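Local coordinates for protein glycoside hydrolase family 43 (Halothermothrix orenii, PDB 4QQS) that hydrolyses glycosidic bonds as a thermostable family-43 enzyme with alpha-L-arabinofuranosidase activity, built on a five-bladed beta-propeller, at residues R26-A31 / V41-N46; G121-D126 / C145-I150. All coordinates share one frame; numbering follows the deposited sequence.

How the contacts relate
The two contacts lie on opposite sides of the centre of the chain, with their own centres 30 Å apart and their nearest atoms about 10 Å apart. They do not touch. Contact 1 pairs the two middle strands of a four-stranded antiparallel sheet. Contact 2 joins loops at the start of strand 124-131 and after strand 137-143. One end of each comes near the predicted catalytic residues. The A31 side chain in contact 1 is about 6 Å from that of D17, the predicted proton acceptor. Segment 121-126 ends at D126, predicted to tune the pKa of E195, the predicted proton donor. The side chains of A31 and D126 are about 11 Å apart, those of S146 and E195 about 10 Å.

Contact 1: residues R26-A31 / V41-N46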
ATOM      1  N   ARG A  26      -8.190 -17.723  -2.747  1.00 12.64           N
ATOM      2  CA  ARG A  26      -8.136 -17.241  -1.382  1.00 12.78           C
ATOM      3  C   ARG A  26      -7.504 -15.853  -1.397  1.00 11.11           C
ATOM      4  O   ARG A  26      -6.718 -15.523  -2.288  1.00 12.20           O
ATOM      5  CB  ARG A  26      -7.307 -18.181  -0.507  1.00 14.39           C
ATOM      6  CG  ARG A  26      -7.719 -19.637  -0.551  1.00 17.37           C
ATOM      7  CD  ARG A  26      -9.106 -19.854  -0.030  1.00 21.40           C
ATOM      8  NE  ARG A  26      -9.286 -19.351   1.326  1.00 23.92           N
ATOM      9  CZ  ARG A  26     -10.328 -19.646   2.100  1.00 25.38           C
ATOM     10  NH1 ARG A  26     -11.289 -20.462   1.666  1.00 25.65           N
ATOM     11  NH2 ARG A  26     -10.402 -19.122   3.319  1.00 26.19           N
ATOM     12  N   TYR A  27      -7.863 -15.060  -0.399  1.00 10.11           N
ATOM     13  CA  TYR A  27      -7.321 -13.729  -0.208  1.00  9.30           C
ATOM     14  C   TYR A  27      -6.479 -13.686   1.043  1.00  8.88           C
ATOM     15  O   TYR A  27      -6.865 -14.212   2.080  1.00  9.68           O
ATOM     16  CB  TYR A  27      -8.449 -12.714  -0.090  1.00  9.61           C
ATOM     17  CG  TYR A  27      -9.312 -12.622  -1.321  1.00  9.71           C
ATOM     18  CD1 TYR A  27     -10.415 -13.440  -1.483  1.00 10.67           C
ATOM     19  CD2 TYR A  27      -9.006 -11.726  -2.333  1.00  9.53           C
ATOM     20  CE1 TYR A  27     -11.211 -13.360  -2.611  1.00 11.26           C
ATOM     21  CE2 TYR A  27      -9.794 -11.620  -3.464  1.00  9.89           C
ATOM     22  CZ  TYR A  27     -10.896 -12.451  -3.603  1.00 10.70           C
ATOM     23  OH  TYR A  27     -11.720 -12.382  -4.708  1.00 11.53           O
ATOM     24  N   TYR A  28      -5.345 -13.007   0.923  1.00  8.47           N
ATOM     25  CA  TYR A  28      -4.387 -12.857   2.012  1.00  8.52           C
ATOM     26  C   TYR A  28      -4.145 -11.380   2.229  1.00  8.20           C
ATOM     27  O   TYR A  28      -3.732 -10.675   1.309  1.00  8.85           O
ATOM     28  CB  TYR A  28      -3.075 -13.577   1.684  1.00  9.32           C
ATOM     29  CG  TYR A  28      -3.325 -15.036   1.422  1.00  9.61           C
ATOM     30  CD1 TYR A  28      -3.386 -15.940   2.468  1.00 10.41           C
ATOM     31  CD2 TYR A  28      -3.558 -15.508   0.136  1.00 10.15           C
ATOM     32  CE1 TYR A  28      -3.642 -17.275   2.246  1.00 11.15           C
ATOM     33  CE2 TYR A  28      -3.829 -16.843  -0.102  1.00 10.90           C
ATOM     34  CZ  TYR A  28      -3.866 -17.729   0.956  1.00 11.43           C
ATOM     35  OH  TYR A  28      -4.127 -19.069   0.716  1.00 12.74           O
ATOM     36  N   LEU A  29      -4.458 -10.923   3.436  1.00  8.30           N
ATOM     37  CA  LEU A  29      -4.272  -9.550   3.843  1.00  7.92           C
ATOM     38  C   LEU A  29      -3.059  -9.462   4.744  1.00  7.60           C
ATOM     39  O   LEU A  29      -2.971 -10.178   5.733  1.00  8.14           O
ATOM     40  CB  LEU A  29      -5.513  -9.087   4.610  1.00  9.08           C
ATOM     41  CG  LEU A  29      -5.382  -7.843   5.499  1.00 12.12           C
ATOM     42  CD1 LEU A  29      -5.310  -6.661   4.615  1.00 12.38           C
ATOM     43  CD2 LEU A  29      -6.531  -7.704   6.465  1.00 12.77           C
ATOM     44  N   TYR A  30      -2.136  -8.574   4.396  1.00  7.25           N
ATOM     45  CA  TYR A  30      -0.948  -8.282   5.183  1.00  7.37           C
ATOM     46  C   TYR A  30      -1.034  -6.810   5.546  1.00  7.45           C
ATOM     47  O   TYR A  30      -1.447  -6.006   4.720  1.00  8.67           O
ATOM     48  CB  TYR A  30       0.326  -8.543   4.370  1.00  7.41           C
ATOM     49  CG  TYR A  30       0.378  -9.897   3.697  1.00  7.67           C
ATOM     50  CD1 TYR A  30      -0.218 -10.099   2.463  1.00  8.01           C
ATOM     51  CD2 TYR A  30       1.010 -10.976   4.294  1.00  7.98           C
ATOM     52  CE1 TYR A  30      -0.184 -11.321   1.835  1.00  8.55           C
ATOM     53  CE2 TYR A  30       1.051 -12.214   3.664  1.00  8.80           C
ATOM     54  CZ  TYR A  30       0.444 -12.373   2.432  1.00  9.02           C
ATOM     55  OH  TYR A  30       0.450 -13.575   1.769  1.00  9.83           O
ATOM     56  N   ALA A  31      -0.640  -6.430   6.752  1.00  7.43           N
ATOM     57  CA  ALA A  31      -0.782  -5.047   7.181  1.00  7.49           C
ATOM     58  C   ALA A  31       0.275  -4.670   8.189  1.00  7.21           C
ATOM     59  O   ALA A  31       0.833  -5.528   8.880  1.00  7.87           O
ATOM     60  CB  ALA A  31      -2.172  -4.807   7.784  1.00  7.82           C
ATOM     61  N   VAL A  41      -0.879 -11.765   9.003  1.00  8.01           N
ATOM     62  CA  VAL A  41      -1.641 -12.116   7.815  1.00  8.56           C
ATOM     63  C   VAL A  41      -3.018 -12.628   8.239  1.00  8.40           C
ATOM     64  O   VAL A  41      -3.144 -13.345   9.232  1.00  8.83           O
ATOM     65  CB  VAL A  41      -0.888 -13.141   6.925  1.00  8.90           C
ATOM     66  CG1 VAL A  41      -0.578 -14.427   7.682  1.00  9.40           C
ATOM     67  CG2 VAL A  41      -1.644 -13.405   5.628  1.00  9.69           C
ATOM     68  N   TRP A  42      -4.034 -12.212   7.484  1.00  8.34           N
ATOM     69  CA  TRP A  42      -5.400 -12.681   7.638  1.00  8.30           C
ATOM     70  C   TRP A  42      -5.823 -13.312   6.313  1.00  8.59           C
ATOM     71  O   TRP A  42      -5.375 -12.898   5.237  1.00  9.55           O
ATOM     72  CB  TRP A  42      -6.354 -11.534   7.964  1.00  9.10           C
ATOM     73  CG  TRP A  42      -6.127 -10.793   9.250  1.00  8.70           C
ATOM     74  CD1 TRP A  42      -6.880 -10.903  10.383  1.00  9.23           C
ATOM     75  CD2 TRP A  42      -5.116  -9.809   9.543  1.00  8.69           C
ATOM     76  NE1 TRP A  42      -6.415 -10.051  11.350  1.00  9.13           N
ATOM     77  CE2 TRP A  42      -5.335  -9.368  10.866  1.00  8.78           C
ATOM     78  CE3 TRP A  42      -4.068  -9.237   8.811  1.00  9.03           C
ATOM     79  CZ2 TRP A  42      -4.544  -8.403  11.477  1.00  9.28           C
ATOM     80  CZ3 TRP A  42      -3.288  -8.270   9.428  1.00  9.76           C
ATOM     81  CH2 TRP A  42      -3.531  -7.867  10.740  1.00  9.66           C
ATOM     82  N   GLU A  43      -6.712 -14.294   6.391  1.00  9.10           N
ATOM     83  CA  GLU A  43      -7.191 -14.988   5.209  1.00  9.81           C
ATOM     84  C   GLU A  43      -8.706 -14.850   5.075  1.00  9.59           C
ATOM     85  O   GLU A  43      -9.432 -14.820   6.080  1.00 10.37           O
ATOM     86  CB  GLU A  43      -6.805 -16.463   5.282  1.00 10.96           C
ATOM     87  CG  GLU A  43      -7.087 -17.228   4.005  1.00 13.45           C
ATOM     88  CD  GLU A  43      -6.778 -18.705   4.114  1.00 15.73           C
ATOM     89  OE1 GLU A  43      -5.730 -19.053   4.683  1.00 15.60           O
ATOM     90  OE2 GLU A  43      -7.588 -19.518   3.624  1.00 18.33           O
ATOM     91  N   SER A  44      -9.189 -14.796   3.831  1.00  9.72           N
ATOM     92  CA  SER A  44     -10.620 -14.739   3.537  1.00 10.15           C
ATOM     93  C   SER A  44     -10.920 -15.456   2.232  1.00 10.57           C
ATOM     94  O   SER A  44     -10.117 -15.426   1.309  1.00 11.07           O
ATOM     95  CB  SER A  44     -11.042 -13.277   3.384  1.00 11.15           C
ATOM     96  OG  SER A  44     -12.394 -13.157   2.983  1.00 11.58           O
ATOM     97  N   PRO A  45     -12.119 -16.042   2.113  1.00 11.10           N
ATOM     98  CA  PRO A  45     -12.540 -16.594   0.821  1.00 12.84           C
ATOM     99  C   PRO A  45     -13.309 -15.574  -0.016  1.00 13.64           C
ATOM    100  O   PRO A  45     -13.585 -15.829  -1.194  1.00 15.22           O
ATOM    101  CB  PRO A  45     -13.476 -17.733   1.233  1.00 13.83           C
ATOM    102  CG  PRO A  45     -14.120 -17.224   2.468  1.00 13.27           C
ATOM    103  CD  PRO A  45     -13.032 -16.445   3.195  1.00 12.41           C
ATOM    104  N   ASN A  46     -13.698 -14.451   0.578  1.00 13.19           N
ATOM    105  CA  ASN A  46     -14.704 -13.591  -0.050  1.00 14.37           C
ATOM    106  C   ASN A  46     -14.517 -12.080   0.131  1.00 14.04           C
ATOM    107  O   ASN A  46     -15.360 -11.316  -0.323  1.00 14.73           O
ATOM    108  CB  ASN A  46     -16.104 -13.994   0.435  1.00 15.13           C
ATOM    109  CG  ASN A  46     -16.266 -13.862   1.938  1.00 15.12           C
ATOM    110  OD1 ASN A  46     -15.419 -13.276   2.612  1.00 14.38           O
ATOM    111  ND2 ASN A  46     -17.343 -14.419   2.475  1.00 17.27           N
TER
HETATM  112  O   HOH W   1      -4.337 -20.696   2.894  1.00 21.92           O
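Strands 26-32 and 38-44 form an antiparallel beta hairpin, the middle of a four-stranded propeller blade; P45 and N46 lie beyond the strand. The pairs Y27-S44 and L29-W42 are hydrogen-bonded; the straightest bond, L29 N to W42 O, reaches 172° at the hydrogen. R26 begins with CG anti to its carbonyl carbon (chi1 -53°). From CB the chain bends at chi2 and chi3, and CG and CD come past E43 OE2. R26 NE lies 2.9 Å from E43 OE2. R26 CZ is 3.1 Å from E43 OE2, and P45 CB lies over one guanidinium face, closest to R26 NH1 at 3.5 Å. R26 NH2 makes the salt bridge to E43 OE2 at 2.9 Å, with guanidinium and carboxylate planes 84° apart. An alanine here removes the guanidinium, and would probably loosen the hold on the E43 carboxylate and the cover over P45. E43 OE1 is gripped separately, by K53 and by a water shared with Y28 OH. V41 CG2 sits over the Y30 ring face, a CH-pi contact 4.0 Å from the centroid. L29 CD2 packs on W42 CE3. Strand 16-23 flanks 26-32 and strand 51-58 flanks 38-44, while Y30 packs against strand 72-79.

Contact 2: residues G121-D126 / C145-I150; sequences GLSFID and CSENII
In this five-bladed beta-propeller, G121-D126 leads into strand 124-131, and C145-I150 follows strand 137-143, the antiparallel partner of 124-131. The segments meet loop to loop, through L122 and S123 on one side and S146 and E147 on the other. D126 does not touch 145-150; its OD2 bonds to G196 N and its side chain touches E195, the predicted proton donor, consistent with its predicted role in adjusting the pKa of that residue. The direct polar link is a hydrogen bond from S123 OG to E147 OE1, 2.6 Å long. It uses the anti lone pair of OE1, the one facing away from OE2. S123 OG lies anti to its own carbonyl carbon (chi1 -76°), and the glutamate chain is extended beyond CG (chi2 -167°), so the two tips meet. H95 ND1 also bonds to E147 OE1, and L96 N to S123 OG, which ties both partners to the 95-96 region. A water completes the polar bridge. It donates to S123 OG at 2.8 Å and to S146 OG at 2.9 Å, and D144 OD2 also bonds to S146 OG. Van der Waals contact is slight. The L122 and E147 side chains cross obliquely; L122 CD2 touches E147 O at 3.8 Å and E147 CB at 4.0 Å. S123 CB lies 3.5 Å from S146 OG.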
ATOM      1  N   GLY A 121      21.630   5.659   2.937  1.00  9.37           N
ATOM      2  CA  GLY A 121      21.830   6.529   4.079  1.00  9.42           C
ATOM      3  C   GLY A 121      20.657   7.440   4.382  1.00  8.89           C
ATOM      4  O   GLY A 121      20.818   8.464   5.032  1.00 10.09           O
ATOM      5  N   LEU A 122      19.474   7.060   3.911  1.00  8.42           N
ATOM      6  CA  LEU A 122      18.252   7.832   4.120  1.00  8.04           C
ATOM      7  C   LEU A 122      17.105   6.869   4.415  1.00  7.63           C
ATOM      8  O   LEU A 122      17.302   5.654   4.478  1.00  9.01           O
ATOM      9  CB  LEU A 122      17.953   8.702   2.893  1.00  9.04           C
ATOM     10  CG  LEU A 122      18.956   9.820   2.621  1.00  9.94           C
ATOM     11  CD1 LEU A 122      18.696  10.443   1.264  1.00 11.20           C
ATOM     12  CD2 LEU A 122      18.885  10.864   3.725  1.00 11.12           C
ATOM     13  N   SER A 123      15.912   7.414   4.622  1.00  7.55           N
ATOM     14  CA  SER A 123      14.751   6.609   4.963  1.00  6.89           C
ATOM     15  C   SER A 123      13.831   6.380   3.770  1.00  6.74           C
ATOM     16  O   SER A 123      13.426   7.325   3.078  1.00  6.98           O
ATOM     17  CB  SER A 123      13.979   7.254   6.109  1.00  7.40           C
ATOM     18  OG  SER A 123      14.659   7.049   7.346  1.00  7.94           O
ATOM     19  N   PHE A 124      13.491   5.109   3.555  1.00  6.69           N
ATOM     20  CA  PHE A 124      12.632   4.676   2.463  1.00  6.96           C
ATOM     21  C   PHE A 124      11.591   3.719   3.008  1.00  6.96           C
ATOM     22  O   PHE A 124      11.910   2.855   3.828  1.00  8.19           O
ATOM     23  CB  PHE A 124      13.453   3.975   1.366  1.00  7.88           C
ATOM     24  CG  PHE A 124      14.519   4.841   0.796  1.00  8.00           C
ATOM     25  CD1 PHE A 124      14.237   5.692  -0.251  1.00  8.01           C
ATOM     26  CD2 PHE A 124      15.802   4.837   1.318  1.00  9.07           C
ATOM     27  CE1 PHE A 124      15.217   6.521  -0.768  1.00  8.29           C
ATOM     28  CE2 PHE A 124      16.784   5.661   0.799  1.00  9.48           C
ATOM     29  CZ  PHE A 124      16.497   6.495  -0.243  1.00  9.04           C
ATOM     30  N   ILE A 125      10.357   3.872   2.528  1.00  7.00           N
ATOM     31  CA  ILE A 125       9.236   3.053   2.965  1.00  7.14           C
ATOM     32  C   ILE A 125       8.268   2.806   1.807  1.00  6.62           C
ATOM     33  O   ILE A 125       8.440   3.333   0.703  1.00  6.90           O
ATOM     34  CB  ILE A 125       8.449   3.712   4.140  1.00  7.72           C
ATOM     35  CG1 ILE A 125       7.678   4.961   3.688  1.00  8.40           C
ATOM     36  CG2 ILE A 125       9.376   4.038   5.317  1.00  8.55           C
ATOM     37  CD1 ILE A 125       6.693   5.469   4.712  1.00 10.02           C
ATOM     38  N   ASP A 126       7.250   1.991   2.061  1.00  6.85           N
ATOM     39  CA  ASP A 126       6.108   1.864   1.162  1.00  7.20           C
ATOM     40  C   ASP A 126       6.470   1.311  -0.213  1.00  7.34           C
ATOM     41  O   ASP A 126       5.862   1.672  -1.221  1.00  8.38           O
ATOM     42  CB  ASP A 126       5.333   3.180   1.012  1.00  7.94           C
ATOM     43  CG  ASP A 126       4.443   3.503   2.196  1.00  8.61           C
ATOM     44  OD1 ASP A 126       4.344   2.692   3.129  1.00 11.93           O
ATOM     45  OD2 ASP A 126       3.836   4.598   2.184  1.00  8.95           O
ATOM     46  N   CYS A 145       9.662  11.681   4.277  1.00  7.00           N
ATOM     47  CA  CYS A 145       9.770  13.020   4.851  1.00  7.62           C
ATOM     48  C   CYS A 145      10.680  13.134   6.070  1.00  7.94           C
ATOM     49  O   CYS A 145      11.244  14.204   6.280  1.00  8.80           O
ATOM     50  CB  CYS A 145       8.373  13.527   5.209  1.00  8.96           C
ATOM     51  SG  CYS A 145       7.502  12.511   6.391  1.00 11.22           S
ATOM     52  N   SER A 146      10.835  12.066   6.853  1.00  7.87           N
ATOM     53  CA  SER A 146      11.658  12.129   8.053  1.00  9.04           C
ATOM     54  C   SER A 146      13.058  12.625   7.749  1.00  9.73           C
ATOM     55  O   SER A 146      13.634  13.309   8.580  1.00 13.29           O
ATOM     56  CB  SER A 146      11.732  10.760   8.737  1.00  9.72           C
ATOM     57  OG  SER A 146      12.256   9.765   7.882  1.00 10.60           O
ATOM     58  N   GLU A 147      13.601  12.279   6.585  1.00  8.47           N
ATOM     59  CA  GLU A 147      14.961  12.652   6.221  1.00  8.42           C
ATOM     60  C   GLU A 147      15.042  13.303   4.848  1.00  8.93           C
ATOM     61  O   GLU A 147      16.109  13.367   4.252  1.00 10.66           O
ATOM     62  CB  GLU A 147      15.888  11.430   6.269  1.00  9.01           C
ATOM     63  CG  GLU A 147      15.906  10.720   7.600  1.00  9.98           C
ATOM     64  CD  GLU A 147      17.042   9.730   7.701  1.00 11.06           C
ATOM     65  OE1 GLU A 147      16.820   8.513   7.602  1.00 11.60           O
ATOM     66  OE2 GLU A 147      18.190  10.166   7.885  1.00 13.30           O
ATOM     67  N   ASN A 148      13.927  13.813   4.349  1.00  9.11           N
ATOM     68  CA  ASN A 148      13.869  14.418   3.014  1.00  8.89           C
ATOM     69  C   ASN A 148      13.308  15.816   3.148  1.00  9.12           C
ATOM     70  O   ASN A 148      12.111  15.980   3.348  1.00 10.78           O
ATOM     71  CB  ASN A 148      12.985  13.548   2.115  1.00  8.86           C
ATOM     72  CG  ASN A 148      13.175  13.814   0.643  1.00  8.68           C
ATOM     73  OD1 ASN A 148      14.245  14.248   0.195  1.00 11.03           O
ATOM     74  ND2 ASN A 148      12.168  13.477  -0.136  1.00  8.54           N
ATOM     75  N   ILE A 149      14.185  16.819   3.090  1.00 10.32           N
ATOM     76  CA  ILE A 149      13.780  18.213   3.237  1.00 11.21           C
ATOM     77  C   ILE A 149      14.135  18.918   1.941  1.00 10.22           C
ATOM     78  O   ILE A 149      15.295  18.911   1.509  1.00 11.65           O
ATOM     79  CB  ILE A 149      14.485  18.903   4.425  1.00 13.18           C
ATOM     80  CG1 ILE A 149      14.236  18.134   5.721  1.00 14.83           C
ATOM     81  CG2 ILE A 149      14.016  20.350   4.564  1.00 14.21           C
ATOM     82  CD1 ILE A 149      15.048  18.637   6.882  1.00 16.18           C
ATOM     83  N   ILE A 150      13.137  19.518   1.306  1.00  9.69           N
ATOM     84  CA  ILE A 150      13.336  20.223   0.044  1.00 10.02           C
ATOM     85  C   ILE A 150      12.696  21.598   0.196  1.00 10.67           C
ATOM     86  O   ILE A 150      11.497  21.709   0.490  1.00 10.97           O
ATOM     87  CB  ILE A 150      12.720  19.466  -1.155  1.00 10.77           C
ATOM     88  CG1 ILE A 150      13.331  18.065  -1.276  1.00 11.20           C
ATOM     89  CG2 ILE A 150      12.919  20.264  -2.436  1.00 11.00           C
ATOM     90  CD1 ILE A 150      12.691  17.191  -2.347  1.00 12.12           C
TER
HETATM   91  O   HOH W   2      13.554   7.973   9.791  1.00 11.58           O